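Local coordinates for beta-lactamase (Burkholderia cenocepacia, PDB 5E2G), which probably hydrolyses beta-lactams to substituted beta-amino acids as a class C beta-lactamase, at residues G29-G34 with A235-I240; L71-Q76 with E251-G256; D167-M172 with L215-Y220; A260-Q265 with P287-D292; I268-P273 with A283-K288. All coordinates share one frame; numbering follows the deposited sequence.

Contact 1: G29-G34 with A235-I240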
# COMPACT_ATOMS: atom_id res chain seq x y z
N GLY A 29 -4.89 -9.84 -10.29
CA GLY A 29 -3.64 -10.57 -10.38
C GLY A 29 -3.64 -11.70 -9.37
O GLY A 29 -4.03 -11.50 -8.22
N ILE A 30 -3.20 -12.88 -9.80
CA ILE A 30 -3.14 -14.08 -8.97
C ILE A 30 -1.76 -14.70 -9.09
O ILE A 30 -1.26 -14.91 -10.20
CB ILE A 30 -4.22 -15.11 -9.36
CG1 ILE A 30 -5.63 -14.62 -9.03
CG2 ILE A 30 -3.94 -16.45 -8.70
CD1 ILE A 30 -5.89 -14.47 -7.56
N VAL A 31 -1.14 -15.00 -7.95
CA VAL A 31 0.01 -15.90 -7.88
C VAL A 31 -0.51 -17.23 -7.35
O VAL A 31 -1.01 -17.31 -6.23
CB VAL A 31 1.11 -15.34 -6.97
CG1 VAL A 31 2.21 -16.38 -6.77
CG2 VAL A 31 1.69 -14.08 -7.53
N ALA A 32 -0.41 -18.27 -8.17
CA ALA A 32 -0.88 -19.60 -7.81
C ALA A 32 0.32 -20.52 -7.91
O ALA A 32 0.75 -20.86 -9.02
CB ALA A 32 -2.02 -20.04 -8.72
N ASP A 33 0.86 -20.90 -6.75
CA ASP A 33 2.09 -21.69 -6.68
C ASP A 33 3.25 -20.99 -7.39
O ASP A 33 4.02 -21.60 -8.12
CB ASP A 33 1.87 -23.10 -7.24
CG ASP A 33 2.93 -24.09 -6.79
OD1 ASP A 33 3.13 -24.24 -5.56
OD2 ASP A 33 3.57 -24.71 -7.67
N GLY A 34 3.37 -19.68 -7.17
CA GLY A 34 4.40 -18.89 -7.81
C GLY A 34 4.11 -18.48 -9.23
O GLY A 34 4.84 -17.63 -9.77
N ALA A 235 7.75 -10.39 -5.39
CA ALA A 235 8.98 -9.96 -4.74
C ALA A 235 8.86 -10.05 -3.22
O ALA A 235 9.81 -10.45 -2.53
CB ALA A 235 9.35 -8.55 -5.18
N ASN A 236 7.69 -9.72 -2.67
CA ASN A 236 7.45 -9.84 -1.24
C ASN A 236 7.40 -11.28 -0.76
O ASN A 236 7.31 -11.51 0.45
CB ASN A 236 6.17 -9.11 -0.85
CG ASN A 236 6.41 -7.63 -0.58
OD1 ASN A 236 6.65 -7.23 0.55
ND2 ASN A 236 6.35 -6.81 -1.63
N MSE A 237 7.46 -12.25 -1.67
CA MSE A 237 7.61 -13.65 -1.27
C MSE A 237 8.92 -14.24 -1.82
O MSE A 237 9.11 -15.45 -1.80
CB MSE A 237 6.40 -14.45 -1.74
CG MSE A 237 5.09 -13.92 -1.20
SE MSE A 237 3.56 -15.06 -1.59
CE MSE A 237 3.38 -14.69 -3.50
N GLY A 238 9.80 -13.36 -2.30
CA GLY A 238 11.15 -13.74 -2.67
C GLY A 238 11.29 -14.51 -3.96
O GLY A 238 12.25 -15.27 -4.12
N MSE A 239 10.37 -14.32 -4.91
CA MSE A 239 10.29 -15.20 -6.06
C MSE A 239 10.94 -14.73 -7.34
O MSE A 239 11.04 -15.50 -8.28
CB MSE A 239 8.82 -15.49 -6.38
CG MSE A 239 8.10 -16.26 -5.33
SE MSE A 239 6.18 -16.18 -5.59
CE MSE A 239 5.72 -17.50 -4.28
N ILE A 240 11.38 -13.47 -7.42
CA ILE A 240 11.75 -12.98 -8.74
C ILE A 240 13.17 -12.43 -8.83
O ILE A 240 13.44 -11.54 -9.65
CB ILE A 240 10.75 -11.93 -9.24
CG1 ILE A 240 10.65 -10.78 -8.25
CG2 ILE A 240 9.38 -12.55 -9.51
CD1 ILE A 240 10.06 -9.56 -8.88
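V31 meets the selenomethionines M237 and M239 tip to tip. Its CG1 lies 3.9 Å from the terminal methyl CE of M237 and 4.1 Å from the selenium SE of M239, so a single branch of the valine serves both. That branch is set anti to the backbone N (chi1 173°). M239 runs extended beyond CG, and its selenium comes to 3.9 Å from CA of G34, against bare backbone just past the strand end. M237 is instead bent at its last torsion (chi3 -73°), which turns CE aside to meet the valine. The contact is apolar.

The second shell is a helix end. G238, at positive phi, is the C-prime residue of a Schellman motif that closes helix 226-235, and its N bonds to O of A235 at 2.9 Å. This turn places M237 and M239 on the side facing the strand. V31 also packs on L230 and Q234 of that helix, M237 on F326 of strand 321-327 and M239 on R331. The loop after helix 226-235 is thereby laid against strand 25-32, next to the outermost strand 35-42 of the large antiparallel sheet.

Contact 2: L71-Q76 with E251-G256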
# COMPACT_ATOMS: atom_id res chain seq x y z
N LEU A 71 11.12 1.48 0.10
CA LEU A 71 12.23 2.40 -0.14
C LEU A 71 12.93 2.77 1.17
O LEU A 71 14.16 2.79 1.24
CB LEU A 71 11.71 3.65 -0.84
CG LEU A 71 12.80 4.63 -1.26
CD1 LEU A 71 13.54 4.11 -2.48
CD2 LEU A 71 12.20 6.00 -1.51
N ALA A 72 12.15 3.08 2.21
CA ALA A 72 12.72 3.42 3.51
C ALA A 72 13.47 2.25 4.09
O ALA A 72 14.54 2.42 4.70
CB ALA A 72 11.62 3.89 4.46
N SER A 73 12.93 1.04 3.92
CA SER A 73 13.61 -0.17 4.35
C SER A 73 14.92 -0.36 3.61
O SER A 73 15.93 -0.78 4.19
CB SER A 73 12.67 -1.36 4.14
OG SER A 73 13.18 -2.54 4.71
N ASP A 74 14.95 -0.01 2.32
CA ASP A 74 16.19 -0.12 1.57
C ASP A 74 17.24 0.87 2.06
O ASP A 74 18.41 0.51 2.25
CB ASP A 74 15.94 0.07 0.09
CG ASP A 74 17.17 -0.21 -0.72
OD1 ASP A 74 17.46 -1.41 -0.93
OD2 ASP A 74 17.84 0.76 -1.14
N ALA A 75 16.85 2.14 2.25
CA ALA A 75 17.75 3.11 2.86
C ALA A 75 18.30 2.60 4.18
O ALA A 75 19.51 2.70 4.44
CB ALA A 75 17.02 4.44 3.06
N GLN A 76 17.44 2.02 5.02
CA GLN A 76 17.91 1.47 6.29
C GLN A 76 18.94 0.38 6.04
O GLN A 76 19.97 0.33 6.73
CB GLN A 76 16.72 0.93 7.09
CG GLN A 76 16.99 0.72 8.57
CD GLN A 76 17.64 -0.62 8.85
OE1 GLN A 76 17.44 -1.58 8.10
NE2 GLN A 76 18.42 -0.69 9.92
N GLU A 251 11.80 -8.00 2.67
CA GLU A 251 11.36 -8.90 3.73
C GLU A 251 11.22 -8.17 5.05
O GLU A 251 10.28 -8.42 5.82
CB GLU A 251 12.32 -10.09 3.86
CG GLU A 251 11.72 -11.21 4.71
CD GLU A 251 12.62 -12.42 4.88
OE1 GLU A 251 13.81 -12.34 4.49
OE2 GLU A 251 12.14 -13.45 5.40
N ARG A 252 12.11 -7.21 5.32
CA ARG A 252 12.11 -6.50 6.59
C ARG A 252 10.89 -5.60 6.76
O ARG A 252 10.56 -5.25 7.89
CB ARG A 252 13.39 -5.69 6.71
CG ARG A 252 13.97 -5.68 8.10
CD ARG A 252 15.43 -5.29 8.08
NE ARG A 252 15.83 -4.69 9.33
CZ ARG A 252 16.37 -5.36 10.34
NH1 ARG A 252 16.70 -4.72 11.46
NH2 ARG A 252 16.58 -6.67 10.24
N THR A 253 10.19 -5.22 5.67
CA THR A 253 8.92 -4.52 5.84
C THR A 253 7.83 -5.43 6.43
O THR A 253 6.73 -4.93 6.72
CB THR A 253 8.41 -3.95 4.52
OG1 THR A 253 7.92 -5.03 3.71
CG2 THR A 253 9.51 -3.20 3.77
N HIS A 254 8.10 -6.72 6.59
CA HIS A 254 7.17 -7.65 7.22
C HIS A 254 7.42 -7.81 8.71
O HIS A 254 6.82 -8.68 9.34
CB HIS A 254 7.24 -9.04 6.58
CG HIS A 254 7.04 -9.05 5.09
ND1 HIS A 254 7.10 -10.21 4.35
CD2 HIS A 254 6.79 -8.05 4.21
CE1 HIS A 254 6.89 -9.93 3.08
NE2 HIS A 254 6.71 -8.63 2.97
N THR A 255 8.33 -7.02 9.27
CA THR A 255 8.61 -7.04 10.70
C THR A 255 7.38 -6.55 11.47
O THR A 255 6.82 -5.52 11.13
CB THR A 255 9.82 -6.16 11.00
OG1 THR A 255 10.97 -6.68 10.32
CG2 THR A 255 10.10 -6.09 12.50
N GLY A 256 6.97 -7.30 12.49
CA GLY A 256 5.79 -6.94 13.28
C GLY A 256 6.14 -6.06 14.46
O GLY A 256 6.87 -6.49 15.35
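The carbonyl oxygen of R252, whose side chain packs on S73, is gripped twice from within its own turn. T255 OG1 donates to R252 O at 2.8 Å, tilted 23° from the carbonyl plane, and the backbone N of T255 adds a longer bond of 3.2 Å to R252 O from the same face of that plane. This fastens the type I turn from R252 to T255.

Across the contact the nearest backbones are those of S73 and T253. CB of S73 lies 3.7 Å from CG2 of T253, and OG of S73 stands at the same 3.7 Å from CB of R252. The serine hydroxyl is carried toward helix 244-252 because OG is anti to its backbone N (chi1 -172°), and there it bonds across to the carbonyl oxygen of A249. T253 does the reverse: its OG1, lodged between the backbone N and the carbonyl carbon (chi1 74°), bonds back to the oxygen of I250 in its own chain segment's approach, and CG2 is the branch that faces the serine.

Further along helix 64-77, at the rim, the side chains of Q76 and R252 cross at about a right angle, yet their amide and guanidinium planes are only 14° apart. R252 NE also makes a long, weak ion pair with E77 OE1.

S73 and T253 thus spend their hydroxyls on the carbonyls of A249 and I250, so what they bring together across the contact is mainly carbon, CB of the serine against CG2 of the threonine.

Contact 3: D167-M172 with L215-Y220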
# COMPACT_ATOMS: atom_id res chain seq x y z
N ASP A 167 15.50 13.45 -4.94
CA ASP A 167 14.09 13.70 -5.18
C ASP A 167 13.27 12.45 -4.93
O ASP A 167 13.68 11.34 -5.29
CB ASP A 167 13.95 14.18 -6.64
CG ASP A 167 12.51 14.39 -7.08
OD1 ASP A 167 11.88 15.38 -6.66
OD2 ASP A 167 12.04 13.58 -7.91
N PHE A 168 12.10 12.60 -4.29
CA PHE A 168 11.30 11.43 -3.95
C PHE A 168 10.84 10.67 -5.20
O PHE A 168 11.08 9.46 -5.33
CB PHE A 168 10.09 11.81 -3.09
CG PHE A 168 9.19 10.64 -2.82
CD1 PHE A 168 9.52 9.72 -1.84
CD2 PHE A 168 8.07 10.41 -3.61
CE1 PHE A 168 8.71 8.60 -1.60
CE2 PHE A 168 7.27 9.30 -3.38
CZ PHE A 168 7.59 8.39 -2.38
N ALA A 169 10.13 11.36 -6.11
CA ALA A 169 9.58 10.68 -7.29
C ALA A 169 10.67 10.02 -8.13
O ALA A 169 10.45 8.96 -8.72
CB ALA A 169 8.78 11.66 -8.14
N THR A 170 11.86 10.63 -8.17
CA THR A 170 13.00 10.04 -8.87
C THR A 170 13.44 8.73 -8.22
O THR A 170 13.76 7.76 -8.92
CB THR A 170 14.16 11.04 -8.90
OG1 THR A 170 13.73 12.23 -9.57
CG2 THR A 170 15.38 10.46 -9.59
N LEU A 171 13.47 8.69 -6.90
CA LEU A 171 13.83 7.46 -6.20
C LEU A 171 12.86 6.33 -6.50
O LEU A 171 13.25 5.16 -6.56
CB LEU A 171 13.88 7.71 -4.69
CG LEU A 171 15.08 8.46 -4.12
CD1 LEU A 171 14.79 8.92 -2.71
CD2 LEU A 171 16.31 7.58 -4.18
N MSE A 172 11.59 6.65 -6.70
CA MSE A 172 10.60 5.62 -6.97
C MSE A 172 10.71 5.11 -8.41
O MSE A 172 10.70 3.90 -8.65
CB MSE A 172 9.21 6.17 -6.69
CG MSE A 172 9.01 6.59 -5.25
SE MSE A 172 8.93 5.12 -3.96
CE MSE A 172 7.03 4.74 -4.08
N LEU A 215 2.52 16.02 0.19
CA LEU A 215 2.86 14.63 0.49
C LEU A 215 1.95 13.68 -0.28
O LEU A 215 1.59 12.61 0.22
CB LEU A 215 2.77 14.33 1.99
CG LEU A 215 3.76 14.91 3.01
CD1 LEU A 215 5.19 14.76 2.52
CD2 LEU A 215 3.46 16.35 3.35
N TRP A 216 1.55 14.07 -1.49
CA TRP A 216 0.67 13.21 -2.27
C TRP A 216 1.40 12.02 -2.87
O TRP A 216 0.82 10.95 -3.03
CB TRP A 216 0.00 14.00 -3.40
CG TRP A 216 0.94 14.36 -4.53
CD1 TRP A 216 1.71 15.48 -4.64
CD2 TRP A 216 1.20 13.58 -5.71
NE1 TRP A 216 2.43 15.45 -5.81
CE2 TRP A 216 2.13 14.30 -6.49
CE3 TRP A 216 0.73 12.35 -6.19
CZ2 TRP A 216 2.61 13.82 -7.72
CZ3 TRP A 216 1.20 11.88 -7.41
CH2 TRP A 216 2.13 12.61 -8.16
N GLN A 217 2.66 12.21 -3.24
CA GLN A 217 3.41 11.11 -3.85
C GLN A 217 3.68 9.99 -2.87
O GLN A 217 3.42 8.82 -3.21
CB GLN A 217 4.71 11.65 -4.46
CG GLN A 217 4.69 13.13 -4.72
CD GLN A 217 6.01 13.63 -5.25
OE1 GLN A 217 6.93 13.90 -4.49
NE2 GLN A 217 6.11 13.76 -6.57
N PRO A 218 4.19 10.24 -1.65
CA PRO A 218 4.53 9.11 -0.77
C PRO A 218 3.31 8.39 -0.22
O PRO A 218 3.41 7.20 0.10
CB PRO A 218 5.35 9.76 0.35
CG PRO A 218 5.65 11.14 -0.09
CD PRO A 218 4.52 11.52 -1.00
N ALA A 219 2.17 9.06 -0.11
CA ALA A 219 1.03 8.48 0.58
C ALA A 219 0.06 7.78 -0.36
O ALA A 219 -0.54 6.76 0.02
CB ALA A 219 0.29 9.57 1.37
N TYR A 220 -0.12 8.28 -1.58
CA TYR A 220 -1.12 7.69 -2.47
C TYR A 220 -0.85 7.97 -3.94
O TYR A 220 -1.79 7.92 -4.74
CB TYR A 220 -2.51 8.20 -2.10
CG TYR A 220 -2.62 9.71 -2.01
CD1 TYR A 220 -2.40 10.37 -0.80
CD2 TYR A 220 -2.95 10.49 -3.13
CE1 TYR A 220 -2.50 11.75 -0.70
CE2 TYR A 220 -3.05 11.88 -3.04
CZ TYR A 220 -2.82 12.50 -1.82
OH TYR A 220 -2.92 13.87 -1.70
O HOH W 1 9.48 14.14 -5.92
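The phenyl ring of F168 is covered on both faces. P218 sits over one of them, its CG 4.1 Å from the ring centroid and only 10° off the normal, a CH-pi contact; against the opposite face lies CG of M172, one helical turn on, displaced toward the rim. The far end of the ring presses on the backbone of the other helix, with CZ of F168 3.5 Å from CA of P218. CB of Q217 comes in obliquely, 3.6 Å from CE2 of F168. With CG anti to the backbone N (chi1 175°), the ring is held out from its helix toward these partners.

The Q217 and F168 side chains run alongside one another in opposing senses, ring and amide planes 44° apart. The glutamine chain, extended beyond CG, brings NE2 to 3.7 Å from CB of A169.

Both helices belong to the mainly helical part of the beta-lactamase fold. Helix 64-77, at whose N-terminal start lies an SxxK pattern that probably carries the nucleophile, as in serine beta-lactamases, lies next to both: F168 and M172 pack on its T68, and P218 O takes a hydrogen bond from that threonine's hydroxyl.

One water bridges the polar margin. It donates to OD1 of D167 and, at 2.9 Å, to OE1 of Q217, and accepts from N of A169. The other carboxylate oxygen of D167, OD2, caps helix 168-180: it takes T170 N at 3.0 Å and T170 OG1 at 2.7 Å, both on its anti side and out of the carboxylate plane.

Contact 4: A260-Q265 with P287-D292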
# COMPACT_ATOMS: atom_id res chain seq x y z
N ALA A 260 -2.57 -3.85 17.29
CA ALA A 260 -3.67 -2.90 17.44
C ALA A 260 -4.96 -3.68 17.23
O ALA A 260 -5.26 -4.10 16.11
CB ALA A 260 -3.56 -1.73 16.46
N GLY A 261 -5.71 -3.89 18.31
CA GLY A 261 -6.82 -4.81 18.27
C GLY A 261 -6.42 -6.14 17.66
O GLY A 261 -5.44 -6.75 18.07
N PRO A 262 -7.16 -6.58 16.64
CA PRO A 262 -6.87 -7.86 15.99
C PRO A 262 -5.70 -7.80 15.03
O PRO A 262 -5.24 -8.86 14.55
CB PRO A 262 -8.15 -8.15 15.23
CG PRO A 262 -8.59 -6.76 14.80
CD PRO A 262 -8.30 -5.89 16.00
N LEU A 263 -5.22 -6.61 14.73
CA LEU A 263 -4.29 -6.35 13.65
C LEU A 263 -2.87 -6.29 14.19
O LEU A 263 -2.64 -5.85 15.32
CB LEU A 263 -4.68 -5.03 12.98
CG LEU A 263 -3.86 -4.27 11.96
CD1 LEU A 263 -4.82 -3.42 11.14
CD2 LEU A 263 -2.84 -3.40 12.64
N THR A 264 -1.92 -6.74 13.38
CA THR A 264 -0.51 -6.54 13.66
C THR A 264 0.05 -5.60 12.60
O THR A 264 -0.16 -5.82 11.40
CB THR A 264 0.25 -7.86 13.69
OG1 THR A 264 -0.29 -8.67 14.74
CG2 THR A 264 1.73 -7.64 13.96
N GLN A 265 0.73 -4.55 13.04
CA GLN A 265 1.22 -3.49 12.17
C GLN A 265 2.70 -3.72 11.88
O GLN A 265 3.52 -3.70 12.80
CB GLN A 265 1.01 -2.12 12.82
CG GLN A 265 1.46 -0.97 11.97
CD GLN A 265 0.68 -0.86 10.68
OE1 GLN A 265 -0.53 -0.63 10.70
NE2 GLN A 265 1.36 -1.04 9.55
N PRO A 287 -14.04 -0.40 9.61
CA PRO A 287 -13.93 1.07 9.70
C PRO A 287 -13.31 1.56 10.99
O PRO A 287 -12.61 2.58 10.97
CB PRO A 287 -15.38 1.53 9.57
CG PRO A 287 -16.06 0.42 8.83
CD PRO A 287 -15.39 -0.84 9.23
N LYS A 288 -13.56 0.88 12.12
CA LYS A 288 -12.96 1.28 13.39
C LYS A 288 -11.45 1.37 13.29
O LYS A 288 -10.83 2.25 13.90
CB LYS A 288 -13.35 0.30 14.50
CG LYS A 288 -12.56 0.51 15.79
CD LYS A 288 -12.76 -0.61 16.81
CE LYS A 288 -14.12 -0.55 17.48
NZ LYS A 288 -15.23 -1.02 16.60
N MSE A 289 -10.83 0.45 12.56
CA MSE A 289 -9.39 0.47 12.39
C MSE A 289 -8.98 1.71 11.61
O MSE A 289 -7.99 2.36 11.93
CB MSE A 289 -8.91 -0.80 11.67
CG MSE A 289 -9.09 -2.06 12.48
SE MSE A 289 -8.18 -1.92 14.19
CE MSE A 289 -6.43 -1.38 13.56
N LEU A 290 -9.78 2.04 10.60
CA LEU A 290 -9.41 3.07 9.65
C LEU A 290 -9.53 4.48 10.23
O LEU A 290 -8.75 5.36 9.85
CB LEU A 290 -10.26 2.95 8.39
CG LEU A 290 -9.75 1.96 7.35
CD1 LEU A 290 -10.14 0.51 7.67
CD2 LEU A 290 -10.22 2.37 5.97
N PHE A 291 -10.47 4.72 11.13
CA PHE A 291 -10.76 6.08 11.56
C PHE A 291 -10.48 6.36 13.03
O PHE A 291 -10.33 7.54 13.39
CB PHE A 291 -12.22 6.44 11.25
CG PHE A 291 -12.57 6.29 9.79
CD1 PHE A 291 -12.15 7.24 8.87
CD2 PHE A 291 -13.30 5.20 9.34
CE1 PHE A 291 -12.46 7.11 7.53
CE2 PHE A 291 -13.61 5.07 8.00
CZ PHE A 291 -13.19 6.03 7.09
N ASP A 292 -10.42 5.35 13.88
CA ASP A 292 -10.24 5.56 15.31
C ASP A 292 -8.77 5.52 15.69
O ASP A 292 -7.92 5.07 14.93
CB ASP A 292 -11.03 4.52 16.11
CG ASP A 292 -12.52 4.57 15.84
OD1 ASP A 292 -12.98 5.44 15.07
OD2 ASP A 292 -13.25 3.73 16.40
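M289, a selenomethionine of the short helix 287-291, plugs into a tight beta hairpin: strands 256-260 and 263-265 of the large antiparallel sheet, joined by a type II' turn from A260 to L263. Its CB points at the hairpin. CG, anti to the carbonyl carbon (chi1 -67°), passes within 3.1 Å of O of G284, the residue closing the preceding helix. The chain then bends at both chi2 and chi3 and curls against the turn. The selenium SE lies 4.1 Å from O of A260, with CD of the P262 ring rather more loosely at 4.4 Å. At the tip, CE packs 3.6 Å from CD1 of L263, the two side chains lying askew to one another, and 4.1 Å from CB of A260.

Nothing polar links the two segments, and a single residue of the helix makes the contact. V294, on the next strand, and R146, on the edge strand 145-146 beyond it, also pack on M289, so helix 287-291 is pinned to this end of the sheet just before the chain enters strand 294-303.

G261 takes the positive phi that the turn calls for. The two ends of that turn are bonded in both directions, A260 N to L263 O at 2.8 Å and L263 N to A260 O at 2.9 Å.

Contact 5: I268-P273 with A283-K288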
# COMPACT_ATOMS: atom_id res chain seq x y z
N ILE A 268 4.03 -0.35 7.37
CA ILE A 268 2.89 -0.10 6.49
C ILE A 268 2.06 -1.36 6.28
O ILE A 268 0.84 -1.33 6.43
CB ILE A 268 3.32 0.52 5.15
CG1 ILE A 268 3.92 1.91 5.39
CG2 ILE A 268 2.12 0.61 4.20
CD1 ILE A 268 2.96 2.88 6.07
N TRP A 269 2.70 -2.48 5.91
CA TRP A 269 1.96 -3.74 5.80
C TRP A 269 1.26 -4.07 7.11
O TRP A 269 1.68 -3.68 8.19
CB TRP A 269 2.89 -4.89 5.43
CG TRP A 269 3.47 -4.82 4.07
CD1 TRP A 269 4.76 -4.57 3.75
CD2 TRP A 269 2.77 -5.01 2.82
NE1 TRP A 269 4.93 -4.59 2.38
CE2 TRP A 269 3.72 -4.86 1.79
CE3 TRP A 269 1.44 -5.29 2.49
CZ2 TRP A 269 3.38 -4.98 0.44
CZ3 TRP A 269 1.10 -5.41 1.15
CH2 TRP A 269 2.07 -5.26 0.14
N GLU A 270 0.17 -4.82 7.00
CA GLU A 270 -0.60 -5.29 8.14
C GLU A 270 -0.77 -6.80 8.01
O GLU A 270 -0.95 -7.30 6.90
CB GLU A 270 -1.95 -4.56 8.20
CG GLU A 270 -1.80 -3.03 8.11
CD GLU A 270 -3.00 -2.33 7.49
OE1 GLU A 270 -3.98 -3.02 7.12
OE2 GLU A 270 -2.98 -1.08 7.39
N GLN A 271 -0.68 -7.52 9.12
CA GLN A 271 -0.61 -8.97 9.01
C GLN A 271 -1.36 -9.65 10.14
O GLN A 271 -1.73 -9.04 11.15
CB GLN A 271 0.84 -9.46 8.99
CG GLN A 271 1.47 -9.52 10.34
CD GLN A 271 2.91 -9.96 10.31
OE1 GLN A 271 3.44 -10.42 11.31
NE2 GLN A 271 3.57 -9.81 9.17
N TYR A 272 -1.60 -10.95 9.94
CA TYR A 272 -2.34 -11.81 10.86
C TYR A 272 -1.70 -13.18 10.81
O TYR A 272 -1.16 -13.56 9.77
CB TYR A 272 -3.83 -11.89 10.48
CG TYR A 272 -4.47 -10.53 10.30
CD1 TYR A 272 -5.09 -9.89 11.35
CD2 TYR A 272 -4.41 -9.88 9.07
CE1 TYR A 272 -5.64 -8.64 11.20
CE2 TYR A 272 -4.97 -8.63 8.90
CZ TYR A 272 -5.59 -8.01 9.97
OH TYR A 272 -6.14 -6.76 9.81
N PRO A 273 -1.73 -13.95 11.90
CA PRO A 273 -1.23 -15.32 11.84
C PRO A 273 -1.97 -16.11 10.78
O PRO A 273 -3.17 -15.93 10.58
CB PRO A 273 -1.50 -15.88 13.24
CG PRO A 273 -1.82 -14.72 14.08
CD PRO A 273 -2.32 -13.62 13.22
N ALA A 283 -12.51 -7.86 11.11
CA ALA A 283 -12.30 -6.95 12.23
C ALA A 283 -11.09 -6.06 12.00
O ALA A 283 -11.11 -4.87 12.36
CB ALA A 283 -12.13 -7.75 13.52
N GLY A 284 -10.03 -6.61 11.41
CA GLY A 284 -8.83 -5.84 11.16
C GLY A 284 -8.98 -4.83 10.04
O GLY A 284 -8.30 -3.80 10.05
N ASN A 285 -9.87 -5.09 9.08
CA ASN A 285 -10.13 -4.14 8.00
C ASN A 285 -11.40 -3.34 8.24
O ASN A 285 -11.88 -2.68 7.31
CB ASN A 285 -10.21 -4.87 6.67
CG ASN A 285 -8.89 -5.51 6.30
OD1 ASN A 285 -8.74 -6.73 6.36
ND2 ASN A 285 -7.92 -4.69 5.95
N ALA A 286 -11.93 -3.36 9.46
CA ALA A 286 -13.17 -2.69 9.76
C ALA A 286 -12.97 -1.18 9.83
O ALA A 286 -11.85 -0.70 10.08
CB ALA A 286 -13.74 -3.21 11.08
N PRO A 287 -14.04 -0.40 9.61
CA PRO A 287 -13.93 1.07 9.70
C PRO A 287 -13.31 1.56 10.99
O PRO A 287 -12.61 2.58 10.97
CB PRO A 287 -15.38 1.53 9.57
CG PRO A 287 -16.06 0.42 8.83
CD PRO A 287 -15.39 -0.84 9.23
N LYS A 288 -13.56 0.88 12.12
CA LYS A 288 -12.96 1.28 13.39
C LYS A 288 -11.45 1.37 13.29
O LYS A 288 -10.83 2.25 13.90
CB LYS A 288 -13.35 0.30 14.50
CG LYS A 288 -12.56 0.51 15.79
CD LYS A 288 -12.76 -0.61 16.81
CE LYS A 288 -14.12 -0.55 17.48
NZ LYS A 288 -15.23 -1.02 16.60
O HOH W 2 -6.98 -2.21 8.49
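Y272 and E270 share a chi1 of -51°, with CG anti to the carbonyl carbon and beside the backbone N, and from alternate positions on one strand both lean toward the residues that end helix 278-284. The tyrosine reaches furthest. Y272 OH comes to 3.1 Å from G284 CA and 3.4 Å from G284 C, a close approach by oxygen to carbon that is possible because G284 carries no side chain. G284 CA lies oblique to the ring, and OH is the atom nearest to it.

Strand 270-273 lies in the large antiparallel sheet between 263-265 and 309-316. Strand 309-316 carries a K(T/S)G-type motif, which in serine beta-lactamases flanks the active site, and the E270 side chain touches residues of what is probably the SxxK-type catalytic cluster, consistent with a place close to that site. A thiocyanate ion, probably from the crystallisation liquor, is bound about 5 Å from the Y272 side chain.

E270 connects through water. A single molecule donates to O of G284 at 2.6 Å and, weakly, to OE1 of E270 at 3.4 Å, so the water is held mainly by G284 O. The E270 carboxylate is held chiefly by R146, which forms a salt bridge with OE2. The side chain of N285, the first residue past the helix, packs on N312 and on I344, E345 and V348 of helix 344-357.

From the N terminus, strand 25-32 opens contact 1, which closes some 200 residues later after helix 226-235. Helix 64-77 begins contact 2 before that loop is shut and ends it at 251-256, so the two cross; they meet where N236 OD1 bonds to H254 NE2. Contact 3 falls within both spans and packs on contact 2 through L71. Contacts 4 and 5 come later; contact 5 opens inside the span of contact 4 and ends on the same stretch, sharing P287 and K288. Contacts 1, 4 and 5 tie loops and short helices to the large sheet, contact 2 joins helix 64-77 to the end region of helix 244-252, and contact 3 joins two helices.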